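Long-range contact in protein-glutamine deamidase Cif (Burkholderia pseudomallei, PDB 3GQM), which deamidates a glutamine side chain of host NEDD8 to glutamate, which blocks cullin-RING ubiquitin ligases and inhibits the host cell cycle: residues 111-123 / 258-272. Residues are numbered along the deposited sequence; the frame is centred on the assembly and turned at random.
Sequences IFKLMTEKDVPID and HEYDFRQFQRNAQYV
Asn268 of helix 262-273 holds the C-terminal end of helix 104-116, which begins at the inferred catalytic Cys104 and packs on the antiparallel sheet of this papain-like (clan CA) fold. Asn268 ND2 donates two hydrogen bonds, to Leu114 O at 2.9 Å, nearly straight at 172°, and to Glu117 O at 2.8 Å. Both acceptors lie in the amide plane, so the two bonds fix its rotation. Gln264 NE2 donates to Asn268 OD1, and a water links OD1 to Lys118 O.

Apolar packing flanks this grip. Leu114 is a knob in the hole formed by Phe265, Asn268, Ala269 and Val272; its CD1 meets Val272 CG2 at 3.8 Å. Met115 meets the faces of two rings. Its CG sits over a face of Phe265. The bend at chi3 (60°) carries Met115 CE over a Tyr260 face, 3.4 Å from Tyr260 CE2. The Tyr260 hydroxyl hydrogen-bonds Asp164 OD1 of strand 159-165.

At edge strand 253-260, Phe112 and His258 form an offset edge-to-face pair, the Phe112 edge toward the His258 face, planes at 88°. Thr116 CB covers a His258 face, and Ile122 CD1 approaches His258 NE2 at 3.6 Å. His258 ND1 donates in the ring plane to Glu259 O, 2.6 Å away.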
loop_
_atom_site.group_PDB
_atom_site.type_symbol
_atom_site.label_atom_id
_atom_site.label_comp_id
_atom_site.label_asym_id
_atom_site.label_seq_id
_atom_site.Cartn_x
_atom_site.Cartn_y
_atom_site.Cartn_z
ATOM N N ILE A 111 0.263 -5.677 -0.262
ATOM C CA ILE A 111 1.656 -5.474 -0.732
ATOM C C ILE A 111 2.669 -5.615 0.416
ATOM O O ILE A 111 3.792 -6.135 0.217
ATOM C CB ILE A 111 1.825 -4.121 -1.482
ATOM C CG1 ILE A 111 1.075 -4.195 -2.845
ATOM C CG2 ILE A 111 3.331 -3.800 -1.641
ATOM C CD1 ILE A 111 0.708 -2.809 -3.457
ATOM N N PHE A 112 2.274 -5.178 1.607
ATOM C CA PHE A 112 3.076 -5.435 2.811
ATOM C C PHE A 112 3.337 -6.952 3.030
ATOM O O PHE A 112 4.485 -7.341 3.283
ATOM C CB PHE A 112 2.381 -4.870 4.059
ATOM C CG PHE A 112 3.187 -5.022 5.353
ATOM C CD1 PHE A 112 4.058 -3.985 5.775
ATOM C CD2 PHE A 112 3.076 -6.204 6.138
ATOM C CE1 PHE A 112 4.823 -4.098 6.949
ATOM C CE2 PHE A 112 3.812 -6.346 7.337
ATOM C CZ PHE A 112 4.695 -5.290 7.748
ATOM N N LYS A 113 2.269 -7.774 3.014
ATOM C CA LYS A 113 2.411 -9.228 3.114
ATOM C C LYS A 113 3.278 -9.742 1.968
ATOM O O LYS A 113 4.244 -10.499 2.228
ATOM C CB LYS A 113 1.034 -9.930 3.116
ATOM C CG LYS A 113 0.240 -9.733 4.467
ATOM C CD LYS A 113 -1.224 -10.258 4.327
ATOM C CE LYS A 113 -1.281 -11.791 3.990
ATOM N NZ LYS A 113 -0.996 -12.534 5.235
ATOM N N LEU A 114 2.978 -9.315 0.725
ATOM C CA LEU A 114 3.814 -9.731 -0.432
ATOM C C LEU A 114 5.312 -9.482 -0.222
ATOM O O LEU A 114 6.138 -10.332 -0.556
ATOM C CB LEU A 114 3.389 -9.053 -1.739
ATOM C CG LEU A 114 3.874 -9.679 -3.057
ATOM C CD1 LEU A 114 3.252 -11.027 -3.279
ATOM C CD2 LEU A 114 3.534 -8.827 -4.227
ATOM N N MET A 115 5.661 -8.336 0.339
ATOM C CA MET A 115 7.075 -7.991 0.509
ATOM C C MET A 115 7.777 -8.779 1.639
ATOM O O MET A 115 8.936 -9.155 1.487
ATOM C CB MET A 115 7.189 -6.479 0.760
ATOM C CG MET A 115 6.757 -5.667 -0.450
ATOM S SD MET A 115 6.805 -3.904 -0.165
ATOM C CE MET A 115 8.550 -3.697 0.232
ATOM N N THR A 116 7.064 -8.995 2.762
ATOM C CA THR A 116 7.658 -9.437 4.018
ATOM C C THR A 116 7.543 -10.933 4.286
ATOM O O THR A 116 8.297 -11.441 5.076
ATOM C CB THR A 116 7.000 -8.723 5.229
ATOM O OG1 THR A 116 5.584 -8.928 5.204
ATOM C CG2 THR A 116 7.294 -7.202 5.208
ATOM N N GLU A 117 6.616 -11.633 3.655
ATOM C CA GLU A 117 6.329 -13.040 4.027
ATOM C C GLU A 117 7.290 -14.024 3.368
ATOM O O GLU A 117 7.754 -13.815 2.247
ATOM C CB GLU A 117 4.887 -13.457 3.695
ATOM C CG GLU A 117 3.886 -12.929 4.714
ATOM C CD GLU A 117 2.427 -13.242 4.390
ATOM O OE1 GLU A 117 2.085 -13.588 3.223
ATOM O OE2 GLU A 117 1.607 -13.106 5.332
ATOM N N LYS A 118 7.544 -15.113 4.065
ATOM C CA LYS A 118 8.292 -16.211 3.478
ATOM C C LYS A 118 7.387 -17.420 3.667
ATOM O O LYS A 118 6.575 -17.742 2.799
ATOM C CB LYS A 118 9.614 -16.342 4.236
ATOM C CG LYS A 118 10.725 -17.026 3.512
ATOM C CD LYS A 118 10.633 -18.538 3.548
ATOM C CE LYS A 118 12.025 -19.160 3.515
ATOM N NZ LYS A 118 13.044 -18.197 2.976
ATOM N N ASP A 119 7.479 -18.021 4.845
ATOM C CA ASP A 119 6.709 -19.203 5.161
ATOM C C ASP A 119 5.882 -19.033 6.449
ATOM O O ASP A 119 5.063 -19.899 6.774
ATOM C CB ASP A 119 7.626 -20.455 5.168
ATOM C CG ASP A 119 8.916 -20.267 5.988
ATOM O OD1 ASP A 119 9.130 -19.236 6.684
ATOM O OD2 ASP A 119 9.737 -21.197 5.959
ATOM N N VAL A 120 6.077 -17.917 7.161
ATOM C CA VAL A 120 5.272 -17.580 8.353
ATOM C C VAL A 120 4.324 -16.394 8.036
ATOM O O VAL A 120 4.802 -15.320 7.736
ATOM C CB VAL A 120 6.156 -17.193 9.557
ATOM C CG1 VAL A 120 5.306 -16.863 10.797
ATOM C CG2 VAL A 120 7.141 -18.331 9.907
ATOM N N PRO A 121 2.990 -16.602 8.110
ATOM C CA PRO A 121 1.993 -15.563 7.794
ATOM C C PRO A 121 2.167 -14.321 8.666
ATOM O O PRO A 121 2.559 -14.433 9.829
ATOM C CB PRO A 121 0.660 -16.247 8.087
ATOM C CG PRO A 121 0.986 -17.743 7.961
ATOM C CD PRO A 121 2.352 -17.856 8.558
ATOM N N ILE A 122 1.945 -13.147 8.090
ATOM C CA ILE A 122 2.004 -11.896 8.847
ATOM C C ILE A 122 0.689 -11.142 8.608
ATOM O O ILE A 122 0.213 -11.015 7.477
ATOM C CB ILE A 122 3.194 -10.976 8.428
ATOM C CG1 ILE A 122 4.546 -11.693 8.581
ATOM C CG2 ILE A 122 3.251 -9.691 9.292
ATOM C CD1 ILE A 122 5.649 -11.085 7.681
ATOM N N ASP A 123 0.095 -10.690 9.693
ATOM C CA ASP A 123 -1.158 -9.993 9.636
ATOM C C ASP A 123 -0.806 -8.579 9.967
ATOM O O ASP A 123 -0.540 -8.277 11.125
ATOM C CB ASP A 123 -2.115 -10.552 10.681
ATOM C CG ASP A 123 -3.488 -9.943 10.581
ATOM O OD1 ASP A 123 -3.697 -8.929 9.829
ATOM O OD2 ASP A 123 -4.349 -10.524 11.238
ATOM N N HIS A 258 8.996 -3.288 9.217
ATOM C CA HIS A 258 9.245 -4.721 9.224
ATOM C C HIS A 258 10.293 -4.990 8.171
ATOM O O HIS A 258 10.140 -4.588 7.010
ATOM C CB HIS A 258 7.961 -5.444 8.817
ATOM C CG HIS A 258 7.968 -6.903 9.113
ATOM N ND1 HIS A 258 8.849 -7.778 8.519
ATOM C CD2 HIS A 258 7.187 -7.653 9.935
ATOM C CE1 HIS A 258 8.623 -9.005 8.970
ATOM N NE2 HIS A 258 7.626 -8.954 9.833
ATOM N N GLU A 259 11.316 -5.748 8.535
ATOM C CA GLU A 259 12.317 -6.123 7.550
ATOM C C GLU A 259 11.727 -7.009 6.468
ATOM O O GLU A 259 10.704 -7.705 6.684
ATOM C CB GLU A 259 13.522 -6.848 8.191
ATOM C CG GLU A 259 13.166 -8.119 8.936
ATOM C CD GLU A 259 14.381 -8.687 9.687
ATOM O OE1 GLU A 259 15.299 -9.163 9.004
ATOM O OE2 GLU A 259 14.436 -8.623 10.945
ATOM N N TYR A 260 12.383 -6.988 5.313
ATOM C CA TYR A 260 12.092 -7.965 4.285
ATOM C C TYR A 260 13.351 -8.385 3.557
ATOM O O TYR A 260 14.340 -7.620 3.452
ATOM C CB TYR A 260 11.006 -7.453 3.303
ATOM C CG TYR A 260 11.400 -6.318 2.356
ATOM C CD1 TYR A 260 11.955 -6.585 1.086
ATOM C CD2 TYR A 260 11.221 -4.976 2.745
ATOM C CE1 TYR A 260 12.307 -5.551 0.212
ATOM C CE2 TYR A 260 11.564 -3.929 1.880
ATOM C CZ TYR A 260 12.077 -4.216 0.610
ATOM O OH TYR A 260 12.405 -3.164 -0.181
ATOM N N ASP A 261 13.309 -9.619 3.087
ATOM C CA ASP A 261 14.280 -10.143 2.155
ATOM C C ASP A 261 13.922 -9.735 0.730
ATOM O O ASP A 261 12.882 -10.128 0.225
ATOM C CB ASP A 261 14.254 -11.666 2.179
ATOM C CG ASP A 261 15.322 -12.247 1.289
ATOM O OD1 ASP A 261 16.445 -12.400 1.793
ATOM O OD2 ASP A 261 15.066 -12.509 0.091
ATOM N N PHE A 262 14.793 -9.015 0.053
ATOM C CA PHE A 262 14.487 -8.663 -1.336
ATOM C C PHE A 262 14.210 -9.801 -2.323
ATOM O O PHE A 262 13.331 -9.693 -3.190
ATOM C CB PHE A 262 15.560 -7.723 -1.904
ATOM C CG PHE A 262 15.230 -7.219 -3.254
ATOM C CD1 PHE A 262 14.266 -6.205 -3.404
ATOM C CD2 PHE A 262 15.853 -7.770 -4.385
ATOM C CE1 PHE A 262 13.915 -5.746 -4.672
ATOM C CE2 PHE A 262 15.532 -7.325 -5.663
ATOM C CZ PHE A 262 14.568 -6.310 -5.823
ATOM N N ARG A 263 14.985 -10.869 -2.257
ATOM C CA ARG A 263 14.745 -12.003 -3.184
ATOM C C ARG A 263 13.446 -12.713 -2.870
ATOM O O ARG A 263 12.793 -13.218 -3.772
ATOM C CB ARG A 263 15.882 -13.048 -3.128
ATOM C CG ARG A 263 17.202 -12.548 -3.724
ATOM C CD ARG A 263 18.180 -13.758 -3.862
ATOM N NE ARG A 263 19.529 -13.348 -4.235
ATOM C CZ ARG A 263 19.848 -12.883 -5.447
ATOM N NH1 ARG A 263 21.097 -12.531 -5.703
ATOM N NH2 ARG A 263 18.919 -12.776 -6.397
ATOM N N GLN A 264 13.084 -12.768 -1.597
ATOM C CA GLN A 264 11.778 -13.404 -1.199
ATOM C C GLN A 264 10.637 -12.609 -1.772
ATOM O O GLN A 264 9.693 -13.204 -2.350
ATOM C CB GLN A 264 11.620 -13.508 0.332
ATOM C CG GLN A 264 10.523 -14.488 0.751
ATOM C CD GLN A 264 10.653 -15.852 0.037
ATOM O OE1 GLN A 264 11.710 -16.456 0.012
ATOM N NE2 GLN A 264 9.585 -16.304 -0.564
ATOM N N PHE A 265 10.751 -11.263 -1.659
ATOM C CA PHE A 265 9.780 -10.345 -2.295
ATOM C C PHE A 265 9.590 -10.631 -3.804
ATOM O O PHE A 265 8.460 -10.771 -4.312
ATOM C CB PHE A 265 10.184 -8.866 -2.069
ATOM C CG PHE A 265 9.356 -7.853 -2.878
ATOM C CD1 PHE A 265 7.989 -8.035 -3.098
ATOM C CD2 PHE A 265 9.949 -6.700 -3.383
ATOM C CE1 PHE A 265 7.252 -7.138 -3.855
ATOM C CE2 PHE A 265 9.210 -5.773 -4.137
ATOM C CZ PHE A 265 7.858 -5.981 -4.365
ATOM N N GLN A 266 10.708 -10.679 -4.512
ATOM C CA GLN A 266 10.710 -10.965 -5.951
ATOM C C GLN A 266 10.071 -12.300 -6.181
ATOM O O GLN A 266 9.245 -12.459 -7.057
ATOM C CB GLN A 266 12.139 -11.024 -6.462
ATOM C CG GLN A 266 12.837 -9.690 -6.489
ATOM C CD GLN A 266 14.167 -9.834 -7.202
ATOM O OE1 GLN A 266 15.099 -10.436 -6.677
ATOM N NE2 GLN A 266 14.253 -9.304 -8.395
ATOM N N ARG A 267 10.445 -13.246 -5.352
ATOM C CA ARG A 267 9.931 -14.591 -5.469
ATOM C C ARG A 267 8.398 -14.616 -5.234
ATOM O O ARG A 267 7.656 -15.202 -6.037
ATOM C CB ARG A 267 10.698 -15.530 -4.512
ATOM C CG ARG A 267 10.546 -16.982 -4.877
ATOM C CD ARG A 267 11.561 -17.889 -4.105
ATOM N NE ARG A 267 11.605 -19.245 -4.694
ATOM C CZ ARG A 267 12.249 -19.609 -5.819
ATOM N NH1 ARG A 267 12.966 -18.763 -6.556
ATOM N NH2 ARG A 267 12.169 -20.862 -6.220
ATOM N N ASN A 268 7.918 -13.972 -4.180
ATOM C CA ASN A 268 6.447 -13.905 -3.960
ATOM C C ASN A 268 5.753 -13.245 -5.111
ATOM O O ASN A 268 4.689 -13.726 -5.581
ATOM C CB ASN A 268 6.089 -13.183 -2.650
ATOM C CG ASN A 268 6.602 -13.901 -1.432
ATOM O OD1 ASN A 268 6.808 -15.126 -1.471
ATOM N ND2 ASN A 268 6.807 -13.155 -0.308
ATOM N N ALA A 269 6.330 -12.150 -5.617
ATOM C CA ALA A 269 5.618 -11.429 -6.683
ATOM C C ALA A 269 5.594 -12.229 -7.990
ATOM O O ALA A 269 4.625 -12.131 -8.774
ATOM C CB ALA A 269 6.181 -10.033 -6.928
ATOM N N GLN A 270 6.670 -12.997 -8.234
ATOM C CA GLN A 270 6.776 -13.795 -9.476
ATOM C C GLN A 270 5.705 -14.869 -9.441
ATOM O O GLN A 270 4.993 -15.076 -10.419
ATOM C CB GLN A 270 8.176 -14.438 -9.648
ATOM N N TYR A 271 5.602 -15.535 -8.309
ATOM C CA TYR A 271 4.581 -16.520 -8.110
ATOM C C TYR A 271 3.191 -15.938 -8.441
ATOM O O TYR A 271 2.459 -16.482 -9.285
ATOM C CB TYR A 271 4.632 -17.068 -6.680
ATOM C CG TYR A 271 3.431 -17.938 -6.381
ATOM C CD1 TYR A 271 3.459 -19.308 -6.644
ATOM C CD2 TYR A 271 2.248 -17.373 -5.898
ATOM C CE1 TYR A 271 2.349 -20.094 -6.412
ATOM C CE2 TYR A 271 1.140 -18.140 -5.667
ATOM C CZ TYR A 271 1.191 -19.496 -5.922
ATOM O OH TYR A 271 0.079 -20.248 -5.666
ATOM N N VAL A 272 2.853 -14.803 -7.812
ATOM C CA VAL A 272 1.549 -14.195 -7.990
ATOM C C VAL A 272 1.345 -13.793 -9.432
ATOM O O VAL A 272 0.273 -14.042 -10.015
ATOM C CB VAL A 272 1.312 -12.963 -7.025
ATOM C CG1 VAL A 272 -0.019 -12.255 -7.393
ATOM C CG2 VAL A 272 1.306 -13.418 -5.558
HETATM O O HOH W 1 10.191 -10.547 6.600
HETATM O O HOH W 2 5.489 -15.962 0.912
#